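Local coordinates for protein carbohydrate oxidase (Microdochium nivale, PDB 3RJA) that oxidises the C1 hydroxyl of mono-, oligo- and polysaccharides to lactones, using FAD and reducing molecular oxygen to hydrogen peroxide, at residues P13-G18 against T38-T43; T212-T217 against P257-L262; F247-Y252 against Y355-H360. One frame throughout, in Å; residues are numbered along the deposited sequence.

Contact 1. Residues P13-G18 against T38-T43; sequences PIDIPG and TAIAQT. With ABL ((2R,3R,4R,5R)-4,5-dihydroxy-2-(hydroxymethyl)-6-oxopiperidin-3-yl beta-D-glucopyranoside), chain H.
P13, I14 and D15 run across Q42, A41 and I40 in opposite directions, and a single beta bridge joins I14 to A41, whose CA atoms are 4.5 Å apart. This is the tight part. Q42 N donates to P13 O at 2.9 Å. D15 N donates to I40 O, also at 2.9 Å. The second bond is the straighter one, with an angle of 160° at the hydrogen. Each of these two oxygens also takes a CA-H contact, P13 O from A41 and I40 O from I14.

The side chain of D15 fills the space next to the bridge. Its CG lies beside the backbone N (chi1 -73°). OD2 rests on I40 CG2 at 3.4 Å. OD1 faces Q42 and the bound sugar analogue of chain H, 2.8 Å from its N5. The carboxylate crosses the Q42 amide with the two planes 79° apart. D25 brings a second carboxylate close to OD2, which would probably raise the proton affinity of the pair.

Beyond D15 the two backbones part. A water spans the gap, donating to D15 O at 2.6 Å and accepting from I40 N. I16, P17 and G18 are exposed and do not touch 38-43, but I16 N donates to the sugar O1A at 3.0 Å. P13 is partly exposed, and its CB lies 3.5 Å from Q42 O. The end of I14 turns away to helix 2-9.

Strand 39-42 is an outermost strand of a small parallel sheet in the FAD-binding domain. The loop strapped to it forms a second sugar-binding site, which T19 and Y22 help to line.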
loop_
_atom_site.group_PDB
_atom_site.type_symbol
_atom_site.label_atom_id
_atom_site.label_comp_id
_atom_site.label_asym_id
_atom_site.label_seq_id
_atom_site.Cartn_x
_atom_site.Cartn_y
_atom_site.Cartn_z
ATOM N N PRO A 13 -22.745 -14.164 9.856
ATOM C CA PRO A 13 -22.503 -13.612 11.206
ATOM C C PRO A 13 -22.426 -12.086 11.167
ATOM O O PRO A 13 -21.925 -11.495 10.199
ATOM C CB PRO A 13 -21.169 -14.231 11.621
ATOM C CG PRO A 13 -20.981 -15.424 10.691
ATOM C CD PRO A 13 -21.661 -15.061 9.414
ATOM N N ILE A 14 -23.009 -11.456 12.181
ATOM C CA ILE A 14 -23.030 -10.017 12.251
ATOM C C ILE A 14 -22.433 -9.587 13.576
ATOM O O ILE A 14 -22.498 -10.331 14.526
ATOM C CB ILE A 14 -24.446 -9.439 12.030
ATOM C CG1 ILE A 14 -25.462 -10.006 13.029
ATOM C CG2 ILE A 14 -24.894 -9.675 10.568
ATOM C CD1 ILE A 14 -26.787 -9.238 13.074
ATOM N N ASP A 15 -21.821 -8.406 13.636
ATOM C CA ASP A 15 -21.334 -7.907 14.914
ATOM C C ASP A 15 -22.491 -7.222 15.656
ATOM O O ASP A 15 -23.371 -6.632 15.046
ATOM C CB ASP A 15 -20.153 -6.927 14.752
ATOM C CG ASP A 15 -18.852 -7.601 14.350
ATOM O OD1 ASP A 15 -18.668 -8.829 14.528
ATOM O OD2 ASP A 15 -17.967 -6.867 13.849
ATOM N N ILE A 16 -22.462 -7.319 16.975
ATOM C CA ILE A 16 -23.490 -6.747 17.842
ATOM C C ILE A 16 -22.905 -5.514 18.506
ATOM O O ILE A 16 -21.949 -5.639 19.266
ATOM C CB ILE A 16 -23.913 -7.751 18.958
ATOM C CG1 ILE A 16 -24.618 -8.961 18.352
ATOM C CG2 ILE A 16 -24.812 -7.070 20.010
ATOM C CD1 ILE A 16 -25.512 -8.605 17.202
ATOM N N PRO A 17 -23.468 -4.311 18.226
ATOM C CA PRO A 17 -22.905 -3.145 18.933
ATOM C C PRO A 17 -22.811 -3.394 20.433
ATOM O O PRO A 17 -23.739 -3.948 21.020
ATOM C CB PRO A 17 -23.902 -2.022 18.627
ATOM C CG PRO A 17 -24.511 -2.418 17.326
ATOM C CD PRO A 17 -24.574 -3.917 17.317
ATOM N N GLY A 18 -21.671 -3.028 21.018
ATOM C CA GLY A 18 -21.468 -3.129 22.452
ATOM C C GLY A 18 -20.622 -4.330 22.854
ATOM O O GLY A 18 -20.233 -4.441 24.016
ATOM N N THR A 38 -23.777 0.843 8.808
ATOM C CA THR A 38 -25.104 0.456 9.260
ATOM C C THR A 38 -25.093 -0.929 9.942
ATOM O O THR A 38 -25.866 -1.177 10.877
ATOM C CB THR A 38 -26.174 0.528 8.165
ATOM O OG1 THR A 38 -27.433 0.249 8.767
ATOM C CG2 THR A 38 -25.908 -0.463 7.026
ATOM N N ALA A 39 -24.215 -1.813 9.456
ATOM C CA ALA A 39 -24.032 -3.123 10.043
ATOM C C ALA A 39 -22.682 -3.680 9.637
ATOM O O ALA A 39 -22.157 -3.300 8.598
ATOM C CB ALA A 39 -25.183 -4.092 9.594
ATOM N N ILE A 40 -22.133 -4.584 10.459
ATOM C CA ILE A 40 -20.894 -5.264 10.135
ATOM C C ILE A 40 -21.133 -6.772 9.981
ATOM O O ILE A 40 -21.501 -7.441 10.955
ATOM C CB ILE A 40 -19.818 -5.022 11.192
ATOM C CG1 ILE A 40 -19.679 -3.518 11.523
ATOM C CG2 ILE A 40 -18.454 -5.598 10.721
ATOM C CD1 ILE A 40 -18.560 -3.241 12.590
ATOM N N ALA A 41 -20.920 -7.283 8.752
ATOM C CA ALA A 41 -20.970 -8.713 8.426
ATOM C C ALA A 41 -19.562 -9.292 8.591
ATOM O O ALA A 41 -18.647 -8.954 7.816
ATOM C CB ALA A 41 -21.443 -8.933 7.001
ATOM N N GLN A 42 -19.384 -10.134 9.607
ATOM C CA GLN A 42 -18.069 -10.706 9.902
ATOM C C GLN A 42 -18.015 -12.071 9.196
ATOM O O GLN A 42 -18.408 -13.104 9.775
ATOM C CB GLN A 42 -17.880 -10.857 11.408
ATOM C CG GLN A 42 -16.433 -11.149 11.834
ATOM C CD GLN A 42 -16.325 -11.545 13.297
ATOM O OE1 GLN A 42 -16.012 -10.709 14.173
ATOM N NE2 GLN A 42 -16.572 -12.807 13.575
ATOM N N THR A 43 -17.570 -12.063 7.939
ATOM C CA THR A 43 -17.749 -13.221 7.064
ATOM C C THR A 43 -16.753 -14.340 7.334
ATOM O O THR A 43 -15.613 -14.073 7.690
ATOM C CB THR A 43 -17.646 -12.825 5.570
ATOM O OG1 THR A 43 -16.384 -12.186 5.310
ATOM C CG2 THR A 43 -18.807 -11.894 5.173
HETATM C C1A ABL H . -20.026 -10.107 17.551
HETATM O O1A ABL H . -20.025 -8.861 17.688
HETATM C C2A ABL H . -20.302 -11.044 18.728
HETATM O O2A ABL H . -19.898 -10.352 19.907
HETATM C C3A ABL H . -19.453 -12.321 18.620
HETATM O O3A ABL H . -19.850 -13.211 19.679
HETATM C C4A ABL H . -19.692 -12.994 17.297
HETATM O O1 ABL H . -18.893 -14.187 17.189
HETATM C C5A ABL H . -19.125 -12.009 16.239
HETATM N N5 ABL H . -19.771 -10.689 16.358
HETATM C C6A ABL H . -19.433 -12.530 14.817
HETATM O O6A ABL H . -20.691 -13.179 14.786
HETATM C C1 ABL H . -19.493 -15.502 17.087
HETATM C C2 ABL H . -18.372 -16.548 16.933
HETATM O O2 ABL H . -17.592 -16.280 15.763
HETATM C C3 ABL H . -18.959 -17.949 16.843
HETATM O O3 ABL H . -17.880 -18.862 16.913
HETATM C C4 ABL H . -20.003 -18.186 17.979
HETATM O O4 ABL H . -20.697 -19.404 17.754
HETATM C C5 ABL H . -21.009 -17.032 18.045
HETATM O O5 ABL H . -20.254 -15.824 18.229
HETATM C C6 ABL H . -22.107 -17.197 19.104
HETATM O O6 ABL H . -21.651 -17.394 20.417
HETATM O O HOH W 1 -23.053 -4.978 13.044
#

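Contact 2. Residues T212-T217 against P257-L262; sequences TRFGVT and PGIEGL
P257 meets T217 through its carbonyl oxygen, which lies 4.0 Å from T217 C. G258 follows as the non-hydrogen-bonded partner of T217. Its CA comes to 3.1 Å from V216 O, and a side chain here would sit tightly against that oxygen.

I259 and V216 form a hydrogen-bonded pair, with I259 N donating to V216 O at 2.8 Å and V216 N donating to I259 O. Their CB atoms touch on the face that carries F214. I259 CG2, anti to the backbone N, reaches F214 CE1 at 4.0 Å.

E260 lies across from G215 and points to the other face, beside R213. The two side chains run alongside each other. Their salt bridge is long, 3.8 Å from R213 NH2 to E260 OE2, and the oxygen lies well out of the guanidinium plane, so only charge acts directly. A water in that plane accepts from NH2 and donates to OE2. The other ends are held elsewhere, E260 OE1 by Y252 and R213 NH1 by S301.

G261 and F214 form the second hydrogen-bonded pair, N to O both ways. G261 also lies under the F214 ring. Its CA is 3.7 Å from the ring centroid and 19° off the normal, a CH-pi contact. With CG between the backbone N and the carbonyl carbon (chi1 65°), the ring turns in over G261 and takes the space a side chain there would need. An alanine at F214 would probably open a gap over G261 and leave I259 CG2 and the stacked W270 without their aromatic partner.

L262 ends the segment, with CD1 3.6 Å from T212 O.

The pair is a regular antiparallel strand pairing in the large sheet of this FAD-linked oxidase. Helix 267-278 packs on the F214 face, and E260 on the opposite face approaches the substrate pocket.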
loop_
_atom_site.group_PDB
_atom_site.type_symbol
_atom_site.label_atom_id
_atom_site.label_comp_id
_atom_site.label_asym_id
_atom_site.label_seq_id
_atom_site.Cartn_x
_atom_site.Cartn_y
_atom_site.Cartn_z
ATOM N N THR A 212 21.085 -9.111 3.209
ATOM C CA THR A 212 21.805 -8.150 4.017
ATOM C C THR A 212 20.982 -6.867 4.206
ATOM O O THR A 212 20.605 -6.178 3.235
ATOM C CB THR A 212 23.152 -7.782 3.356
ATOM O OG1 THR A 212 23.960 -8.948 3.252
ATOM C CG2 THR A 212 23.885 -6.752 4.180
ATOM N N ARG A 213 20.726 -6.548 5.459
ATOM C CA ARG A 213 20.149 -5.271 5.794
ATOM C C ARG A 213 21.267 -4.251 5.878
ATOM O O ARG A 213 22.303 -4.509 6.478
ATOM C CB ARG A 213 19.422 -5.317 7.122
ATOM C CG ARG A 213 19.048 -3.930 7.625
ATOM C CD ARG A 213 17.992 -4.013 8.714
ATOM N NE ARG A 213 17.574 -2.658 9.043
ATOM C CZ ARG A 213 16.483 -2.347 9.726
ATOM N NH1 ARG A 213 15.662 -3.294 10.162
ATOM N NH2 ARG A 213 16.211 -1.071 9.961
ATOM N N PHE A 214 21.039 -3.086 5.282
ATOM C CA PHE A 214 22.047 -2.053 5.293
ATOM C C PHE A 214 21.440 -0.700 5.592
ATOM O O PHE A 214 20.208 -0.521 5.525
ATOM C CB PHE A 214 22.845 -2.057 3.974
ATOM C CG PHE A 214 22.039 -1.715 2.760
ATOM C CD1 PHE A 214 21.927 -0.389 2.337
ATOM C CD2 PHE A 214 21.431 -2.708 2.016
ATOM C CE1 PHE A 214 21.230 -0.054 1.172
ATOM C CE2 PHE A 214 20.715 -2.398 0.874
ATOM C CZ PHE A 214 20.601 -1.072 0.442
ATOM N N GLY A 215 22.314 0.248 5.934
ATOM C CA GLY A 215 21.885 1.557 6.363
ATOM C C GLY A 215 23.038 2.544 6.258
ATOM O O GLY A 215 24.202 2.156 6.444
ATOM N N VAL A 216 22.705 3.798 5.939
ATOM C CA VAL A 216 23.680 4.887 5.858
ATOM C C VAL A 216 23.104 6.137 6.524
ATOM O O VAL A 216 22.084 6.659 6.078
ATOM C CB VAL A 216 24.041 5.250 4.379
ATOM C CG1 VAL A 216 25.054 6.392 4.349
ATOM C CG2 VAL A 216 24.568 4.013 3.619
ATOM N N THR A 217 23.748 6.604 7.592
ATOM C CA THR A 217 23.412 7.891 8.184
ATOM C C THR A 217 23.988 8.979 7.278
ATOM O O THR A 217 25.204 9.077 7.127
ATOM C CB THR A 217 24.023 7.991 9.592
ATOM O OG1 THR A 217 23.761 6.779 10.306
ATOM C CG2 THR A 217 23.447 9.167 10.371
ATOM N N PRO A 257 18.305 12.452 8.016
ATOM C CA PRO A 257 18.013 11.455 6.972
ATOM C C PRO A 257 18.993 10.248 6.910
ATOM O O PRO A 257 20.194 10.352 7.244
ATOM C CB PRO A 257 18.095 12.268 5.670
ATOM C CG PRO A 257 19.017 13.406 5.981
ATOM C CD PRO A 257 18.722 13.750 7.438
ATOM N N GLY A 258 18.469 9.108 6.484
ATOM C CA GLY A 258 19.297 7.932 6.318
ATOM C C GLY A 258 18.847 7.166 5.091
ATOM O O GLY A 258 17.704 7.294 4.665
ATOM N N ILE A 259 19.756 6.397 4.507
ATOM C CA ILE A 259 19.355 5.353 3.585
ATOM C C ILE A 259 19.060 4.087 4.399
ATOM O O ILE A 259 19.854 3.705 5.258
ATOM C CB ILE A 259 20.452 5.090 2.525
ATOM C CG1 ILE A 259 20.483 6.244 1.499
ATOM C CG2 ILE A 259 20.269 3.728 1.882
ATOM C CD1 ILE A 259 21.727 6.242 0.533
ATOM N N GLU A 260 17.917 3.451 4.146
ATOM C CA GLU A 260 17.722 2.078 4.633
ATOM C C GLU A 260 17.421 1.169 3.466
ATOM O O GLU A 260 16.687 1.535 2.548
ATOM C CB GLU A 260 16.525 1.916 5.585
ATOM C CG GLU A 260 16.158 3.058 6.457
ATOM C CD GLU A 260 14.835 2.765 7.179
ATOM O OE1 GLU A 260 13.860 3.501 6.959
ATOM O OE2 GLU A 260 14.770 1.762 7.918
ATOM N N GLY A 261 17.901 -0.056 3.563
ATOM C CA GLY A 261 17.775 -0.969 2.461
ATOM C C GLY A 261 17.925 -2.413 2.819
ATOM O O GLY A 261 18.271 -2.780 3.973
ATOM N N LEU A 262 17.641 -3.220 1.803
ATOM C CA LEU A 262 17.748 -4.661 1.824
ATOM C C LEU A 262 18.438 -5.120 0.535
ATOM O O LEU A 262 18.022 -4.757 -0.573
ATOM C CB LEU A 262 16.359 -5.313 1.932
ATOM C CG LEU A 262 16.409 -6.825 2.231
ATOM C CD1 LEU A 262 17.089 -7.094 3.582
ATOM C CD2 LEU A 262 15.015 -7.562 2.153
HETATM O O HOH W 2 17.216 1.885 9.719
#

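Contact 3. Residues F247-Y252 against Y355-H360; sequences FRIGDY and YQLDVH. With ABL ((2R,3R,4R,5R)-4,5-dihydroxy-2-(hydroxymethyl)-6-oxopiperidin-3-yl beta-D-glucopyranoside), chain G.
The strands 247-251 and 355-359 pair antiparallel, with R248 across D358, I249 across L357 and G250 across Q356, and their axes come within 4.5 Å. I249 and L357 exchange two backbone bonds, of which L357 N to I249 O is the shorter at 2.7 Å. V359 N donates to F247 O, and the bond from D251 N to Y355 O is weak.

R248 and D358 lie side by side on the pocket face. With R248 CG between the backbone N and the carbonyl carbon (chi1 51°) and the chain extended from there to NE, the arginine runs alongside D358. In the conformers described, NH2 meets D358 OD2 at 2.7 Å on its syn lone pair, and a weaker bond reaches OD1. Both residues have a second conformer, so this salt bridge may not be constant. The amide of Q356 stacks on the guanidinium, the two planes 17° apart. The Y252 ring stands almost perpendicular to that amide. One face of the ring carries C6 of the sugar analogue, 3.4 Å from CE1, and its OH bonds to E260. G250 leaves room for this hydroxyl, since a side chain there would clash with it.

The other face is mainly apolar. I249 CD1 touches L357 CD1 at 4.0 Å. V359 CG2 lies over the F247 ring, 3.9 Å from the centroid, in a CH-pi contact. D251 CB packs on the Y355 ring, 3.5 Å from CE2. Y341 bonds both D251 OD2 and the Y355 hydroxyl. Helix 223-239 covers F247, I249 and V359.

R248, Y252 and Q356 line the pocket beside the flavin; hydrogen bonds to the analogue come from Y72, N304, Y389 and R391. The arrangement is the sheet wall of the active-site sugar pocket of this FAD-linked oxidase.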
loop_
_atom_site.group_PDB
_atom_site.type_symbol
_atom_site.label_atom_id
_atom_site.label_comp_id
_atom_site.label_asym_id
_atom_site.label_seq_id
_atom_site.Cartn_x
_atom_site.Cartn_y
_atom_site.Cartn_z
ATOM N N PHE A 247 16.030 -0.057 -1.727
ATOM C CA PHE A 247 16.256 0.945 -0.679
ATOM C C PHE A 247 15.393 2.186 -0.794
ATOM O O PHE A 247 14.679 2.395 -1.804
ATOM C CB PHE A 247 17.769 1.306 -0.576
ATOM C CG PHE A 247 18.283 2.226 -1.682
ATOM C CD1 PHE A 247 18.514 1.752 -2.967
ATOM C CD2 PHE A 247 18.557 3.556 -1.409
ATOM C CE1 PHE A 247 19.027 2.601 -3.982
ATOM C CE2 PHE A 247 19.063 4.434 -2.425
ATOM C CZ PHE A 247 19.296 3.949 -3.692
ATOM N N ARG A 248 15.523 3.014 0.230
ATOM C CA ARG A 248 14.873 4.326 0.280
ATOM C C ARG A 248 15.673 5.325 1.119
ATOM O O ARG A 248 16.530 4.937 1.903
ATOM C CB ARG A 248 13.437 4.214 0.823
ATOM C CG ARG A 248 13.255 3.444 2.161
ATOM C CD ARG A 248 11.888 3.814 2.788
ATOM N NE ARG A 248 11.396 2.870 3.789
ATOM C CZ ARG A 248 10.328 2.088 3.619
ATOM N NH1 ARG A 248 9.947 1.272 4.594
ATOM N NH2 ARG A 248 9.635 2.121 2.483
ATOM N N ILE A 249 15.392 6.614 0.931
ATOM C CA ILE A 249 15.836 7.651 1.868
ATOM C C ILE A 249 14.649 7.894 2.789
ATOM O O ILE A 249 13.509 8.044 2.322
ATOM C CB ILE A 249 16.165 8.999 1.188
ATOM C CG1 ILE A 249 17.261 8.840 0.132
ATOM C CG2 ILE A 249 16.568 10.076 2.233
ATOM C CD1 ILE A 249 17.251 9.951 -0.945
ATOM N N GLY A 250 14.910 7.937 4.094
ATOM C CA GLY A 250 13.876 8.216 5.072
ATOM C C GLY A 250 14.426 9.167 6.117
ATOM O O GLY A 250 15.610 9.121 6.411
ATOM N N ASP A 251 13.568 10.039 6.644
ATOM C CA ASP A 251 13.904 10.880 7.790
ATOM C C ASP A 251 12.778 10.823 8.818
ATOM O O ASP A 251 11.667 11.283 8.544
ATOM C CB ASP A 251 14.132 12.315 7.350
ATOM C CG ASP A 251 14.749 13.190 8.461
ATOM O OD1 ASP A 251 14.974 12.699 9.606
ATOM O OD2 ASP A 251 15.005 14.379 8.156
ATOM N N TYR A 252 13.089 10.245 9.978
ATOM C CA TYR A 252 12.191 10.130 11.120
ATOM C C TYR A 252 12.659 11.025 12.286
ATOM O O TYR A 252 12.078 10.982 13.369
ATOM C CB TYR A 252 12.121 8.661 11.579
ATOM C CG TYR A 252 12.031 7.737 10.383
ATOM C CD1 TYR A 252 10.817 7.595 9.681
ATOM C CD2 TYR A 252 13.156 7.064 9.905
ATOM C CE1 TYR A 252 10.727 6.799 8.558
ATOM C CE2 TYR A 252 13.069 6.254 8.765
ATOM C CZ TYR A 252 11.845 6.129 8.110
ATOM O OH TYR A 252 11.724 5.347 6.994
ATOM N N TYR A 355 9.127 11.606 5.985
ATOM C CA TYR A 355 8.946 11.299 4.557
ATOM C C TYR A 355 9.775 10.042 4.262
ATOM O O TYR A 355 10.739 9.739 4.962
ATOM C CB TYR A 355 9.389 12.457 3.650
ATOM C CG TYR A 355 10.883 12.706 3.703
ATOM C CD1 TYR A 355 11.760 11.937 2.944
ATOM C CD2 TYR A 355 11.421 13.712 4.534
ATOM C CE1 TYR A 355 13.122 12.158 2.990
ATOM C CE2 TYR A 355 12.785 13.947 4.590
ATOM C CZ TYR A 355 13.629 13.160 3.814
ATOM O OH TYR A 355 14.983 13.345 3.852
ATOM N N GLN A 356 9.386 9.313 3.226
ATOM C CA GLN A 356 10.191 8.233 2.660
ATOM C C GLN A 356 10.261 8.462 1.175
ATOM O O GLN A 356 9.226 8.668 0.526
ATOM C CB GLN A 356 9.582 6.859 2.959
ATOM C CG GLN A 356 9.492 6.585 4.440
ATOM C CD GLN A 356 8.694 5.367 4.799
ATOM O OE1 GLN A 356 9.021 4.647 5.754
ATOM N NE2 GLN A 356 7.631 5.127 4.059
ATOM N N LEU A 357 11.485 8.454 0.645
ATOM C CA LEU A 357 11.717 8.492 -0.785
ATOM C C LEU A 357 12.173 7.099 -1.236
ATOM O O LEU A 357 13.375 6.758 -1.147
ATOM C CB LEU A 357 12.747 9.558 -1.140
ATOM C CG LEU A 357 12.638 10.985 -0.548
ATOM C CD1 LEU A 357 13.743 11.916 -1.098
ATOM C CD2 LEU A 357 11.302 11.649 -0.761
ATOM N N ASP A 358 11.186 6.321 -1.699
ATOM C CA ASP A 358 11.416 4.941 -2.122
ATOM C C ASP A 358 11.890 4.847 -3.566
ATOM O O ASP A 358 11.316 5.453 -4.456
ATOM C CB ASP A 358 10.166 4.085 -1.908
ATOM C CG ASP A 358 9.979 3.717 -0.452
ATOM O OD1 ASP A 358 9.529 4.595 0.309
ATOM O OD2 ASP A 358 10.331 2.577 -0.057
ATOM N N VAL A 359 12.952 4.069 -3.773
ATOM C CA VAL A 359 13.467 3.798 -5.106
ATOM C C VAL A 359 12.581 2.738 -5.786
ATOM O O VAL A 359 12.778 1.516 -5.644
ATOM C CB VAL A 359 14.969 3.451 -5.043
ATOM C CG1 VAL A 359 15.497 2.984 -6.386
ATOM C CG2 VAL A 359 15.765 4.687 -4.544
ATOM N N HIS A 360 11.617 3.234 -6.545
ATOM C CA HIS A 360 10.488 2.461 -7.092
ATOM C C HIS A 360 10.823 2.018 -8.509
ATOM O O HIS A 360 10.717 0.849 -8.841
ATOM C CB HIS A 360 9.240 3.384 -7.024
ATOM C CG HIS A 360 7.999 2.863 -7.690
ATOM N ND1 HIS A 360 7.709 3.104 -9.021
ATOM C CD2 HIS A 360 6.922 2.220 -7.186
ATOM C CE1 HIS A 360 6.535 2.575 -9.323
ATOM N NE2 HIS A 360 6.025 2.054 -8.223
HETATM C C1A ABL G . 4.256 2.760 5.428
HETATM O O1A ABL G . 3.841 2.586 4.259
HETATM C C2A ABL G . 5.758 2.651 5.760
HETATM O O2A ABL G . 6.314 1.651 4.907
HETATM C C3A ABL G . 6.040 2.319 7.247
HETATM O O3A ABL G . 7.450 2.571 7.472
HETATM C C4A ABL G . 5.242 3.254 8.133
HETATM O O1 ABL G . 5.507 3.016 9.539
HETATM C C5A ABL G . 3.712 3.024 7.875
HETATM N N5 ABL G . 3.390 3.066 6.424
HETATM C C6A ABL G . 2.826 4.111 8.537
HETATM O O6A ABL G . 1.497 3.653 8.849
HETATM C C1 ABL G . 6.446 3.877 10.244
HETATM C C2 ABL G . 6.134 3.888 11.762
HETATM O O2 ABL G . 4.792 4.356 11.946
HETATM C C3 ABL G . 7.154 4.778 12.483
HETATM O O3 ABL G . 6.921 4.804 13.891
HETATM C C4 ABL G . 8.595 4.283 12.132
HETATM O O4 ABL G . 9.597 5.054 12.779
HETATM C C5 ABL G . 8.802 4.325 10.613
HETATM O O5 ABL G . 7.790 3.491 9.997
HETATM C C6 ABL G . 10.214 3.895 10.198
HETATM O O6 ABL G . 10.600 2.650 10.685
HETATM O O HOH W 3 14.118 -0.189 -3.946
#

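Contact 1 comes first along the chain and lies on the other side of the chain's centre, with its centre 44 Å from that of contact 2 and 39 Å from that of contact 3. It belongs to the edge of the small parallel sheet. Contacts 2 and 3 alternate along the chain and share the large antiparallel sheet, their centres 10 Å apart. Strands 245-251 and 258-264 are neighbours there, so the four strands run 211-217, 258-264, 245-251, 352-359. G258 N to G250 O is a probable backbone bond between the two contacts. Contact 3 thus lines the sugar pocket at the flavin, with contact 2 alongside, while contact 1 holds a separate sugar site.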